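Long-range contacts in Ulp1-like SUMO protease (PDB 6DG4), which is a cysteine protease of the peptidase C48 family that probably cleaves SUMO from its conjugates, the chain here being its C-terminal catalytic domain: residues 4-9 with 219-224; 154-159 with 194-199; 10-15 with 228-233; 136-141 with 200-205; 67-72 with 89-94. All blocks are in the same frame, centred on the assembly; numbering follows the deposited sequence.

Interaction 1. Residues 4-9 with 219-224; sequences LRPPAR and PAQAYT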
# COMPACT_ATOMS: atom_id res chain seq x y z
N LEU A 4 11.97 2.11 -11.76
CA LEU A 4 11.71 3.13 -10.75
C LEU A 4 12.54 4.38 -11.03
O LEU A 4 13.73 4.31 -11.33
CB LEU A 4 11.99 2.61 -9.34
CG LEU A 4 11.18 1.37 -8.93
CD1 LEU A 4 11.40 1.04 -7.46
CD2 LEU A 4 9.70 1.54 -9.20
N ARG A 5 11.88 5.53 -10.91
CA ARG A 5 12.46 6.82 -11.23
C ARG A 5 12.60 7.68 -9.99
O ARG A 5 11.94 7.45 -8.97
CB ARG A 5 11.53 7.55 -12.21
CG ARG A 5 11.07 6.72 -13.39
CD ARG A 5 10.19 7.54 -14.32
NE ARG A 5 10.95 8.58 -15.00
CZ ARG A 5 11.70 8.37 -16.08
NH1 ARG A 5 11.79 7.16 -16.61
NH2 ARG A 5 12.36 9.38 -16.64
N PRO A 6 13.44 8.71 -10.03
CA PRO A 6 13.48 9.64 -8.91
C PRO A 6 12.17 10.39 -8.81
O PRO A 6 11.50 10.66 -9.82
CB PRO A 6 14.64 10.60 -9.29
CG PRO A 6 15.36 9.94 -10.40
CD PRO A 6 14.38 9.08 -11.10
N PRO A 7 11.75 10.75 -7.60
CA PRO A 7 10.54 11.56 -7.46
C PRO A 7 10.72 12.92 -8.12
O PRO A 7 11.78 13.54 -8.02
CB PRO A 7 10.38 11.69 -5.95
CG PRO A 7 11.75 11.53 -5.42
CD PRO A 7 12.40 10.51 -6.30
N ALA A 8 9.67 13.39 -8.79
CA ALA A 8 9.74 14.66 -9.51
C ALA A 8 9.75 15.86 -8.58
O ALA A 8 10.17 16.95 -9.00
CB ALA A 8 8.57 14.79 -10.48
N ARG A 9 9.27 15.70 -7.35
CA ARG A 9 9.38 16.71 -6.30
C ARG A 9 9.43 15.97 -4.97
O ARG A 9 9.26 14.75 -4.91
CB ARG A 9 8.25 17.76 -6.38
CG ARG A 9 6.85 17.21 -6.48
CD ARG A 9 6.29 16.77 -5.14
NE ARG A 9 4.88 16.41 -5.26
CZ ARG A 9 4.17 15.78 -4.33
NH1 ARG A 9 4.74 15.44 -3.17
NH2 ARG A 9 2.90 15.48 -4.56
N PRO A 219 11.79 4.29 -3.91
CA PRO A 219 11.65 4.73 -2.51
C PRO A 219 12.96 5.10 -1.84
O PRO A 219 12.98 6.00 -0.99
CB PRO A 219 10.97 3.53 -1.83
CG PRO A 219 11.35 2.36 -2.67
CD PRO A 219 11.39 2.89 -4.09
N ALA A 220 14.07 4.45 -2.22
CA ALA A 220 15.37 4.75 -1.63
C ALA A 220 15.83 6.16 -1.97
O ALA A 220 16.64 6.73 -1.22
CB ALA A 220 16.41 3.75 -2.13
N GLN A 221 15.35 6.74 -3.06
CA GLN A 221 15.69 8.09 -3.45
C GLN A 221 14.70 9.13 -2.94
O GLN A 221 14.92 10.32 -3.14
CB GLN A 221 15.76 8.17 -4.99
CG GLN A 221 16.84 7.30 -5.59
CD GLN A 221 16.85 7.27 -7.10
OE1 GLN A 221 15.88 7.66 -7.75
NE2 GLN A 221 17.95 6.79 -7.68
N ALA A 222 13.63 8.71 -2.25
CA ALA A 222 12.46 9.56 -2.09
C ALA A 222 12.16 10.03 -0.67
O ALA A 222 11.52 11.07 -0.52
CB ALA A 222 11.20 8.85 -2.62
N TYR A 223 12.57 9.31 0.37
CA TYR A 223 12.15 9.70 1.72
C TYR A 223 13.10 9.10 2.75
O TYR A 223 13.97 8.29 2.44
CB TYR A 223 10.68 9.33 1.97
CG TYR A 223 10.39 7.85 2.19
CD1 TYR A 223 10.22 6.98 1.12
CD2 TYR A 223 10.25 7.35 3.47
CE1 TYR A 223 9.95 5.63 1.33
CE2 TYR A 223 9.98 6.01 3.69
CZ TYR A 223 9.82 5.16 2.63
OH TYR A 223 9.55 3.83 2.89
N THR A 224 12.92 9.55 4.00
CA THR A 224 13.69 9.07 5.14
C THR A 224 12.76 8.75 6.30
O THR A 224 11.63 9.23 6.38
CB THR A 224 14.68 10.13 5.64
OG1 THR A 224 13.94 11.17 6.29
CG2 THR A 224 15.50 10.73 4.50
O HOH W 1 15.75 6.20 -10.12
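L4 meets P219 through one methyl: CD1 lies 3.8 Å from P219 CD, and the two side chains cross at about a right angle. P219 is packed from its other surroundings by N209 and C212 of helix 202-215. The carbonyl of the same leucine faces a water, whose oxygen is 3.0 Å from L4 O and 2.8 Å from Q221 OE1. This water can donate to both, although other acceptors also compete for its protons. R5 contributes its backbone, which bonds to G216 and D218 just ahead of the second segment, and its side chain starts out away from that segment. P6 is modelled in two conformers. In the one described here the amide oxygen of Q221 comes alongside, OE1 3.3 Å from P6 CA, and the proline and the glutamine lie side by side, pointing the same way, with the glutamine chain extended beyond CG (chi2 175°). P7 then completes the contact with its ring, CG resting 3.9 Å from A222 CB and CD 4.0 Å from Q221 O. That alanine is held in a turn by its own N, bonded to P219 O. No direct hydrogen bond crosses between residues 4-9 and 219-224, and neither proline nitrogen has a hydrogen to give. The N-terminal arm therefore lies against the turn by apolar touches and by the Q221 amide oxygen beside P6, with a shared water, while the R5 backbone bonds to G216 and D218 add direct polar links next door.

Interaction 2. Residues 154-159 with 194-199; sequences DSMAAG and PRQTNG. With SO4 (sulfate ion), chain C.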
# COMPACT_ATOMS: atom_id res chain seq x y z
N ASP A 154 10.56 -5.04 3.08
CA ASP A 154 10.58 -5.03 4.54
C ASP A 154 11.51 -3.90 4.97
O ASP A 154 12.72 -3.97 4.73
CB ASP A 154 11.08 -6.37 5.06
CG ASP A 154 10.99 -6.49 6.56
OD1 ASP A 154 10.87 -5.44 7.24
OD2 ASP A 154 11.04 -7.63 7.06
N SER A 155 10.94 -2.86 5.58
CA SER A 155 11.74 -1.71 6.00
C SER A 155 12.80 -2.10 7.02
O SER A 155 13.83 -1.42 7.12
CB SER A 155 10.83 -0.60 6.54
OG SER A 155 9.90 -1.08 7.51
N MET A 156 12.60 -3.18 7.78
CA MET A 156 13.62 -3.58 8.74
C MET A 156 14.90 -4.06 8.06
O MET A 156 15.95 -4.09 8.70
CB MET A 156 13.07 -4.64 9.69
CG MET A 156 12.11 -4.04 10.67
SD MET A 156 11.35 -5.22 11.78
CE MET A 156 12.79 -5.88 12.62
N ALA A 157 14.83 -4.40 6.77
CA ALA A 157 15.99 -4.85 6.01
C ALA A 157 16.33 -3.86 4.90
O ALA A 157 16.89 -4.25 3.86
CB ALA A 157 15.74 -6.24 5.44
N ALA A 158 16.02 -2.58 5.10
CA ALA A 158 16.27 -1.55 4.09
C ALA A 158 15.71 -1.98 2.74
O ALA A 158 16.34 -1.80 1.69
CB ALA A 158 17.76 -1.20 4.01
N GLY A 159 14.52 -2.57 2.77
CA GLY A 159 13.80 -2.99 1.59
C GLY A 159 13.90 -4.47 1.26
O GLY A 159 12.95 -5.02 0.69
N PRO A 194 14.09 2.88 2.29
CA PRO A 194 14.60 3.46 3.53
C PRO A 194 14.52 2.47 4.69
O PRO A 194 13.59 1.67 4.80
CB PRO A 194 13.68 4.67 3.75
CG PRO A 194 13.33 5.08 2.35
CD PRO A 194 13.14 3.79 1.62
N ARG A 195 15.52 2.54 5.56
CA ARG A 195 15.66 1.60 6.66
C ARG A 195 14.84 2.03 7.87
O ARG A 195 14.84 3.20 8.26
CB ARG A 195 17.12 1.48 7.07
CG ARG A 195 17.37 0.48 8.19
CD ARG A 195 18.85 0.35 8.50
NE ARG A 195 19.58 -0.30 7.41
CZ ARG A 195 19.61 -1.61 7.21
NH1 ARG A 195 18.94 -2.43 8.02
NH2 ARG A 195 20.32 -2.11 6.20
N GLN A 196 14.19 1.04 8.48
CA GLN A 196 13.46 1.23 9.72
C GLN A 196 14.36 0.96 10.92
O GLN A 196 15.05 -0.06 10.99
CB GLN A 196 12.29 0.25 9.76
CG GLN A 196 11.58 0.19 11.09
CD GLN A 196 10.49 -0.87 11.11
OE1 GLN A 196 9.75 -1.03 10.14
NE2 GLN A 196 10.41 -1.62 12.20
N THR A 197 14.36 1.92 11.85
CA THR A 197 14.86 1.75 13.21
C THR A 197 13.72 1.52 14.20
O THR A 197 13.83 0.67 15.08
CB THR A 197 15.62 3.00 13.64
OG1 THR A 197 16.74 3.22 12.77
CG2 THR A 197 16.12 2.88 15.08
N ASN A 198 12.64 2.27 14.03
CA ASN A 198 11.53 2.32 14.97
C ASN A 198 10.45 1.30 14.60
O ASN A 198 9.87 1.39 13.52
CB ASN A 198 10.87 3.71 14.92
CG ASN A 198 11.85 4.86 15.14
OD1 ASN A 198 12.76 4.78 15.97
ND2 ASN A 198 11.64 5.95 14.41
N GLY A 199 10.14 0.38 15.51
CA GLY A 199 9.10 -0.61 15.23
C GLY A 199 7.76 0.00 14.86
O GLY A 199 7.06 -0.50 13.97
S SO4 C . 19.92 -5.97 7.13
O1 SO4 C . 18.98 -5.22 7.97
O2 SO4 C . 21.29 -5.59 7.47
O3 SO4 C . 19.73 -7.40 7.35
O4 SO4 C . 19.67 -5.65 5.72
O HOH W 2 16.86 -1.95 10.34
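S155 and Q196 join two loops beside the active site of a papain-like (clan CA) fold, and Q196, six residues before C202, is consistent with the glutamine that in this family contributes to the oxyanion hole. Hydrogen bonds come first. Q196 N donates to S155 O (2.8 Å, 165°) from above the carbonyl plane, while A158 N reaches the same oxygen from the opposite face. S155 OG donates to Q196 OE1 over 2.6 Å, tilted modestly from the amide plane. Backbone and side chain of the glutamine are thus both held by one serine, and the bond at OE1 restrains the turn of its amide. Within 154-159, D154 OD1 accepts from M156 N, an Asx turn. Packing adds M156, which crosses Q196 obliquely and sets CG 3.3 Å from Q196 NE2. A158 CB covers one face of the R195 guanidinium, offset toward its rim, and is 3.5 Å from R195 NH2. The bend at chi3 of R195 (-69°) sets NE 4.0 Å from A158 CB. A water then links M156 O, R195 NH1 and Q196 O. At the guanidinium edge, R195 NH1 donates to O1 of a sulfate, probably from the crystallisation liquor, at 2.8 Å.

Interaction 3. Residues 10-15 with 228-233; sequences QLITPL and LPLQRQ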
# COMPACT_ATOMS: atom_id res chain seq x y z
N GLN A 10 9.69 16.71 -3.90
CA GLN A 10 9.80 16.13 -2.57
C GLN A 10 8.54 15.34 -2.23
O GLN A 10 7.42 15.87 -2.27
CB GLN A 10 9.99 17.26 -1.56
CG GLN A 10 10.33 16.78 -0.16
CD GLN A 10 11.78 16.42 -0.01
OE1 GLN A 10 12.66 17.21 -0.36
NE2 GLN A 10 12.05 15.21 0.49
N LEU A 11 8.73 14.08 -1.83
CA LEU A 11 7.59 13.19 -1.62
C LEU A 11 6.79 13.57 -0.39
O LEU A 11 5.56 13.58 -0.42
CB LEU A 11 8.07 11.74 -1.51
CG LEU A 11 6.96 10.70 -1.27
CD1 LEU A 11 6.01 10.62 -2.46
CD2 LEU A 11 7.55 9.34 -0.95
N ILE A 12 7.47 13.86 0.72
CA ILE A 12 6.83 14.12 2.00
C ILE A 12 7.12 15.56 2.37
O ILE A 12 8.26 15.91 2.70
CB ILE A 12 7.32 13.17 3.10
CG1 ILE A 12 7.14 11.72 2.66
CG2 ILE A 12 6.59 13.44 4.40
CD1 ILE A 12 7.72 10.70 3.62
N THR A 13 6.09 16.40 2.30
CA THR A 13 6.21 17.84 2.48
C THR A 13 5.23 18.35 3.52
O THR A 13 4.18 17.75 3.74
CB THR A 13 5.93 18.55 1.15
OG1 THR A 13 4.70 18.05 0.60
CG2 THR A 13 7.03 18.33 0.14
N PRO A 14 5.54 19.46 4.17
CA PRO A 14 4.64 19.99 5.21
C PRO A 14 3.30 20.43 4.64
O PRO A 14 3.20 20.91 3.51
CB PRO A 14 5.43 21.17 5.79
CG PRO A 14 6.43 21.53 4.72
CD PRO A 14 6.78 20.25 4.05
N LEU A 15 2.26 20.27 5.45
CA LEU A 15 0.91 20.63 5.04
C LEU A 15 0.64 22.12 5.21
O LEU A 15 1.25 22.81 6.04
CB LEU A 15 -0.11 19.87 5.89
CG LEU A 15 -0.19 18.36 5.67
CD1 LEU A 15 -0.97 17.72 6.81
CD2 LEU A 15 -0.85 18.04 4.35
N LEU A 228 8.74 10.53 8.76
CA LEU A 228 7.50 9.79 8.92
C LEU A 228 6.51 10.41 9.89
O LEU A 228 5.30 10.24 9.68
CB LEU A 228 7.79 8.32 9.26
CG LEU A 228 8.54 7.59 8.15
CD1 LEU A 228 8.69 6.13 8.50
CD2 LEU A 228 7.89 7.74 6.78
N PRO A 229 6.91 11.16 10.92
CA PRO A 229 5.88 11.88 11.70
C PRO A 229 5.05 12.81 10.84
O PRO A 229 3.82 12.87 10.98
CB PRO A 229 6.71 12.63 12.76
CG PRO A 229 7.89 11.73 12.98
CD PRO A 229 8.23 11.21 11.59
N LEU A 230 5.68 13.51 9.91
CA LEU A 230 4.94 14.34 8.97
C LEU A 230 4.10 13.49 8.03
O LEU A 230 2.96 13.84 7.71
CB LEU A 230 5.92 15.21 8.20
CG LEU A 230 5.37 15.97 7.00
CD1 LEU A 230 4.23 16.88 7.40
CD2 LEU A 230 6.53 16.74 6.37
N GLN A 231 4.64 12.36 7.56
CA GLN A 231 3.88 11.50 6.67
C GLN A 231 2.60 11.00 7.33
O GLN A 231 1.59 10.82 6.64
CB GLN A 231 4.75 10.34 6.22
CG GLN A 231 4.10 9.38 5.23
CD GLN A 231 3.89 9.94 3.84
OE1 GLN A 231 3.66 11.14 3.66
NE2 GLN A 231 3.96 9.06 2.85
N ARG A 232 2.61 10.77 8.64
CA ARG A 232 1.38 10.40 9.33
C ARG A 232 0.32 11.48 9.17
O ARG A 232 -0.86 11.18 8.96
CB ARG A 232 1.66 10.15 10.81
CG ARG A 232 2.52 8.93 11.07
CD ARG A 232 3.10 8.98 12.47
NE ARG A 232 3.96 7.83 12.73
CZ ARG A 232 3.53 6.68 13.23
NH1 ARG A 232 2.25 6.51 13.54
NH2 ARG A 232 4.38 5.67 13.41
N GLN A 233 0.72 12.75 9.30
CA GLN A 233 -0.23 13.85 9.12
C GLN A 233 -0.75 13.89 7.69
O GLN A 233 -1.93 14.16 7.46
CB GLN A 233 0.44 15.19 9.42
CG GLN A 233 0.84 15.39 10.83
CD GLN A 233 1.32 16.82 11.03
OE1 GLN A 233 0.72 17.61 11.76
NE2 GLN A 233 2.40 17.16 10.35
O HOH W 3 3.29 12.24 1.10
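I12 and L230 form the close-packed part of this contact, sliding past each other in opposite directions with I12 CG2 3.8 Å from L230 CG. CG of L230 is anti to its backbone N (chi1 169°), and beyond it CD2 presses on the main chain of the loop, 3.5 Å from T13 C, while CD1 sits near P14 CA. I12 also crosses the Q231 side chain at about a right angle, its CG1 3.7 Å from Q231 OE1 and its CD1 against the amide carbon. Further along, L15 makes a separate, snug contact by one methyl, CD1, which lies 3.7 Å from Q233 O and close to CB. The solvent side is at P14: its backbone is touched by L230, but its exposed ring stands back, CD 4.2 Å from L230 CD2. The polar atoms have partners: a water donates to both L11 O and Q231 OE1 (2.8 Å to the latter), and Q231 NE2 bonds to T208 on helix 202-215. With no direct hydrogen bond between them, residues 10-15 meet 228-233 by aliphatic packing, water and the neighbouring helix satisfy the buried amide of Q231, and R234, one residue further along the helix, adds a hydrogen bond to T13 O.

Interaction 4. Residues 136-141 with 200-205; sequences SHWTLA and WDCGVF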
# COMPACT_ATOMS: atom_id res chain seq x y z
N SER A 136 2.93 -8.42 14.35
CA SER A 136 2.65 -6.98 14.45
C SER A 136 3.44 -6.12 13.48
O SER A 136 3.22 -4.91 13.40
CB SER A 136 2.86 -6.47 15.87
OG SER A 136 2.07 -7.19 16.80
N HIS A 137 4.37 -6.72 12.74
CA HIS A 137 5.23 -5.98 11.82
C HIS A 137 4.60 -5.96 10.43
O HIS A 137 4.36 -7.02 9.84
CB HIS A 137 6.61 -6.62 11.77
CG HIS A 137 7.56 -5.95 10.83
ND1 HIS A 137 7.82 -4.60 10.86
CD2 HIS A 137 8.30 -6.45 9.81
CE1 HIS A 137 8.68 -4.29 9.91
NE2 HIS A 137 8.99 -5.40 9.26
N TRP A 138 4.36 -4.76 9.91
CA TRP A 138 3.80 -4.57 8.59
C TRP A 138 4.91 -4.45 7.56
O TRP A 138 5.85 -3.67 7.75
CB TRP A 138 2.97 -3.29 8.54
CG TRP A 138 1.63 -3.41 9.15
CD1 TRP A 138 1.27 -2.99 10.38
CD2 TRP A 138 0.47 -4.00 8.56
NE1 TRP A 138 -0.06 -3.28 10.61
CE2 TRP A 138 -0.57 -3.89 9.50
CE3 TRP A 138 0.20 -4.60 7.33
CZ2 TRP A 138 -1.85 -4.37 9.25
CZ3 TRP A 138 -1.07 -5.07 7.08
CH2 TRP A 138 -2.08 -4.95 8.04
N THR A 139 4.75 -5.18 6.46
CA THR A 139 5.59 -5.11 5.28
C THR A 139 4.68 -5.13 4.06
O THR A 139 3.45 -5.27 4.18
CB THR A 139 6.59 -6.27 5.23
OG1 THR A 139 5.89 -7.52 5.19
CG2 THR A 139 7.53 -6.23 6.43
N LEU A 140 5.27 -4.99 2.88
CA LEU A 140 4.53 -4.85 1.63
C LEU A 140 5.05 -5.86 0.62
O LEU A 140 6.22 -5.81 0.25
CB LEU A 140 4.69 -3.44 1.06
CG LEU A 140 3.91 -3.18 -0.22
CD1 LEU A 140 2.41 -3.13 0.06
CD2 LEU A 140 4.39 -1.90 -0.90
N ALA A 141 4.17 -6.74 0.15
CA ALA A 141 4.48 -7.54 -1.02
C ALA A 141 3.93 -6.82 -2.25
O ALA A 141 2.85 -6.22 -2.20
CB ALA A 141 3.86 -8.94 -0.90
N TRP A 200 7.39 1.11 15.51
CA TRP A 200 6.08 1.70 15.30
C TRP A 200 5.92 2.27 13.90
O TRP A 200 4.79 2.55 13.49
CB TRP A 200 5.80 2.82 16.32
CG TRP A 200 6.86 3.90 16.32
CD1 TRP A 200 7.16 4.77 15.30
CD2 TRP A 200 7.77 4.22 17.38
NE1 TRP A 200 8.19 5.60 15.67
CE2 TRP A 200 8.59 5.28 16.94
CE3 TRP A 200 7.97 3.72 18.68
CZ2 TRP A 200 9.59 5.84 17.73
CZ3 TRP A 200 8.96 4.28 19.46
CH2 TRP A 200 9.75 5.33 18.98
N ASP A 201 7.01 2.46 13.17
CA ASP A 201 6.92 3.10 11.87
C ASP A 201 6.60 2.12 10.74
O ASP A 201 6.36 2.57 9.62
CB ASP A 201 8.21 3.87 11.56
CG ASP A 201 8.20 5.28 12.13
OD1 ASP A 201 7.11 5.87 12.26
OD2 ASP A 201 9.29 5.80 12.44
N CYS A 202 6.53 0.82 11.01
CA CYS A 202 6.38 -0.16 9.94
C CYS A 202 5.16 0.11 9.06
O CYS A 202 5.23 -0.04 7.83
CB CYS A 202 6.31 -1.58 10.51
SG CYS A 202 4.91 -1.91 11.64
N GLY A 203 4.02 0.47 9.65
CA GLY A 203 2.85 0.74 8.84
C GLY A 203 3.02 1.96 7.95
O GLY A 203 2.48 2.00 6.84
N VAL A 204 3.77 2.95 8.42
CA VAL A 204 3.99 4.14 7.61
C VAL A 204 4.97 3.83 6.47
O VAL A 204 4.79 4.29 5.34
CB VAL A 204 4.46 5.33 8.47
CG1 VAL A 204 4.41 6.60 7.65
CG2 VAL A 204 3.62 5.46 9.74
N PHE A 205 6.01 3.05 6.76
CA PHE A 205 6.88 2.58 5.69
C PHE A 205 6.10 1.78 4.65
O PHE A 205 6.31 1.93 3.44
CB PHE A 205 7.98 1.68 6.26
CG PHE A 205 9.13 2.41 6.90
CD1 PHE A 205 10.03 3.12 6.13
CD2 PHE A 205 9.36 2.33 8.26
CE1 PHE A 205 11.11 3.76 6.70
CE2 PHE A 205 10.44 2.97 8.84
CZ PHE A 205 11.31 3.69 8.06
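H137 and W138 bring two rings to C202, the indole by its edge. The imidazole meets C202 obliquely, ND1 3.4 Å from C202 CB. The indole has SG at its edge, 5.1 Å from the centroid of the five-membered ring and 85° off the ring normal, a sulfur-aromatic contact, while G203 CA approaches obliquely, 4.0 Å from W138 CB. The tryptophan ring then leads away from residues 200-205 toward P131 and C133 on strand 127-134, and W138 also touches T206 further along the helix. W138 N donates to SG over 3.4 Å and almost straight (174°), tying the strand backbone to the sulfur of C202. SG occupies the position between the backbone N and the carbonyl carbon (chi1 62°), where it reaches that N-H. ND1 of H137 stands 4.0 Å from SG, and no hydrogen bond joins them. The far nitrogen, NE2, is bonded to D154 OD1, which fixes the turn of the imidazole. H137 on strand 137-144, D154 in the loop after strand 149-153 and C202 at the start of helix 202-215 come together in an arrangement consistent with the Cys-His-Asp triad of the C48 family. The chemistry is consistent with that of a thiol protease, with C202 as nucleophile and H137 as its base.

Interaction 5. Residues 67-72 with 89-94; sequences GAIFYI and CTAFTS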
# COMPACT_ATOMS: atom_id res chain seq x y z
N GLY A 67 -7.04 1.38 4.17
CA GLY A 67 -7.68 2.54 3.56
C GLY A 67 -6.73 3.32 2.68
O GLY A 67 -7.06 3.67 1.54
N ALA A 68 -5.53 3.58 3.18
CA ALA A 68 -4.56 4.36 2.41
C ALA A 68 -4.15 3.62 1.15
O ALA A 68 -4.06 4.22 0.07
CB ALA A 68 -3.34 4.65 3.27
N ILE A 69 -3.88 2.32 1.26
CA ILE A 69 -3.39 1.57 0.11
C ILE A 69 -4.47 1.43 -0.95
O ILE A 69 -4.18 1.50 -2.15
CB ILE A 69 -2.78 0.23 0.57
CG1 ILE A 69 -1.51 0.52 1.39
CG2 ILE A 69 -2.45 -0.63 -0.61
CD1 ILE A 69 -0.92 -0.67 2.11
N PHE A 70 -5.73 1.26 -0.54
CA PHE A 70 -6.82 1.24 -1.52
C PHE A 70 -6.89 2.56 -2.28
O PHE A 70 -7.17 2.58 -3.49
CB PHE A 70 -8.15 0.93 -0.84
CG PHE A 70 -8.49 -0.54 -0.78
CD1 PHE A 70 -7.55 -1.47 -0.37
CD2 PHE A 70 -9.75 -0.98 -1.12
CE1 PHE A 70 -7.86 -2.83 -0.33
CE2 PHE A 70 -10.06 -2.32 -1.08
CZ PHE A 70 -9.12 -3.25 -0.67
N TYR A 71 -6.62 3.69 -1.60
CA TYR A 71 -6.62 4.98 -2.29
C TYR A 71 -5.47 5.10 -3.29
O TYR A 71 -5.63 5.76 -4.32
CB TYR A 71 -6.59 6.14 -1.29
CG TYR A 71 -7.93 6.49 -0.67
CD1 TYR A 71 -9.07 6.60 -1.44
CD2 TYR A 71 -8.04 6.75 0.69
CE1 TYR A 71 -10.29 6.93 -0.89
CE2 TYR A 71 -9.27 7.09 1.26
CZ TYR A 71 -10.39 7.17 0.46
OH TYR A 71 -11.61 7.51 1.01
N ILE A 72 -4.31 4.49 -3.00
CA ILE A 72 -3.22 4.47 -3.97
C ILE A 72 -3.68 3.78 -5.25
O ILE A 72 -3.52 4.30 -6.36
CB ILE A 72 -1.99 3.74 -3.39
CG1 ILE A 72 -1.49 4.42 -2.12
CG2 ILE A 72 -0.87 3.68 -4.43
CD1 ILE A 72 -0.42 3.61 -1.39
N CYS A 89 -3.77 -1.10 -11.07
CA CYS A 89 -3.21 -1.27 -9.73
C CYS A 89 -4.32 -1.80 -8.84
O CYS A 89 -5.43 -1.27 -8.85
CB CYS A 89 -2.69 0.05 -9.17
SG CYS A 89 -1.82 -0.09 -7.58
N THR A 90 -4.04 -2.86 -8.10
CA THR A 90 -5.04 -3.40 -7.20
C THR A 90 -4.41 -3.73 -5.86
O THR A 90 -3.20 -3.92 -5.75
CB THR A 90 -5.79 -4.59 -7.82
OG1 THR A 90 -6.89 -4.93 -6.97
CG2 THR A 90 -4.87 -5.79 -7.98
N ALA A 91 -5.25 -3.78 -4.84
CA ALA A 91 -4.79 -3.93 -3.48
C ALA A 91 -5.66 -4.94 -2.76
O ALA A 91 -6.84 -5.11 -3.09
CB ALA A 91 -4.86 -2.61 -2.71
N PHE A 92 -5.07 -5.58 -1.77
CA PHE A 92 -5.76 -6.55 -0.93
C PHE A 92 -5.95 -6.00 0.47
O PHE A 92 -5.25 -5.08 0.92
CB PHE A 92 -4.98 -7.86 -0.89
CG PHE A 92 -5.11 -8.66 -2.15
CD1 PHE A 92 -4.29 -8.40 -3.23
CD2 PHE A 92 -6.07 -9.64 -2.26
CE1 PHE A 92 -4.41 -9.13 -4.39
CE2 PHE A 92 -6.18 -10.37 -3.43
CZ PHE A 92 -5.35 -10.11 -4.49
N THR A 93 -6.94 -6.57 1.16
CA THR A 93 -7.23 -6.21 2.53
C THR A 93 -6.32 -6.98 3.49
O THR A 93 -5.52 -7.84 3.09
CB THR A 93 -8.68 -6.51 2.88
OG1 THR A 93 -8.86 -7.93 3.00
CG2 THR A 93 -9.63 -5.93 1.83
N SER A 94 -6.48 -6.69 4.78
CA SER A 94 -5.71 -7.37 5.82
C SER A 94 -6.10 -8.83 5.97
O SER A 94 -5.41 -9.57 6.68
CB SER A 94 -5.89 -6.63 7.15
OG SER A 94 -7.17 -6.86 7.72
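F70 reaches across from helix 62-80 to strand 89-91 and the loop after it, and the contact can be traced out along its ring. From CB, chi1 of -90°, well off a staggered value, places CG, and the ring extends toward the second segment. CD1 is the first atom to touch, 3.7 Å from A91 CB. The next along that side, CE1, meets two carbonyl oxygens, A91 O and F92 O, each at 3.7 Å. The latter is at the ring edge, near its plane, whereas A91 O approaches obliquely. At the tip, CZ meets the methyl of T93, CG2 at 3.7 Å, the two side chains crossing at a slant. I69, one residue earlier, adds an aliphatic touch, its CG2 3.8 Å from A91 CB, so this small alanine methyl receives both a branched chain and an aromatic one. No hydrogen bond crosses the interface. F92 O is buried here and has no hydrogen-bond partner in the model, leaving only the ring rim as its neighbour across the contact, probably at some cost. T93 OG1 has another task: it caps F95 N at the turn into helix 96-103. F92 points to the other side of the strand, toward I128 and I130 of strand 127-134. On the flank of F70's helix, A68 and I72 rest on helix 202-215, which carries C202. The arrangement is plain helix-on-sheet packing, a long helix laid against the edge strand of the mixed sheet, as in the papain-like fold of Ulp1-type catalytic domains.

In the fold
From the N terminus, residues 4-9 pair with 219-224 and residues 10-15 with 228-233; these two long loops, interactions 1 and 3, cross, wrapping the N-terminal arm over the C-terminal part of the fold. Everything else falls within both. Interaction 5 closes first, a short loop joining helix 62-80 to the edge strand of the sheet. In series after it, interaction 4 brings strand 137-144 to helix 202-215, and interaction 2 lies within that span, joining the loop after strand 149-153 to the one leading into helix 202-215. Interactions 2 and 4 lie about 9 Å apart, centre to centre, and together probably form the active-site region. A salt bridge between R232 and D201 connects interaction 3 to interaction 4.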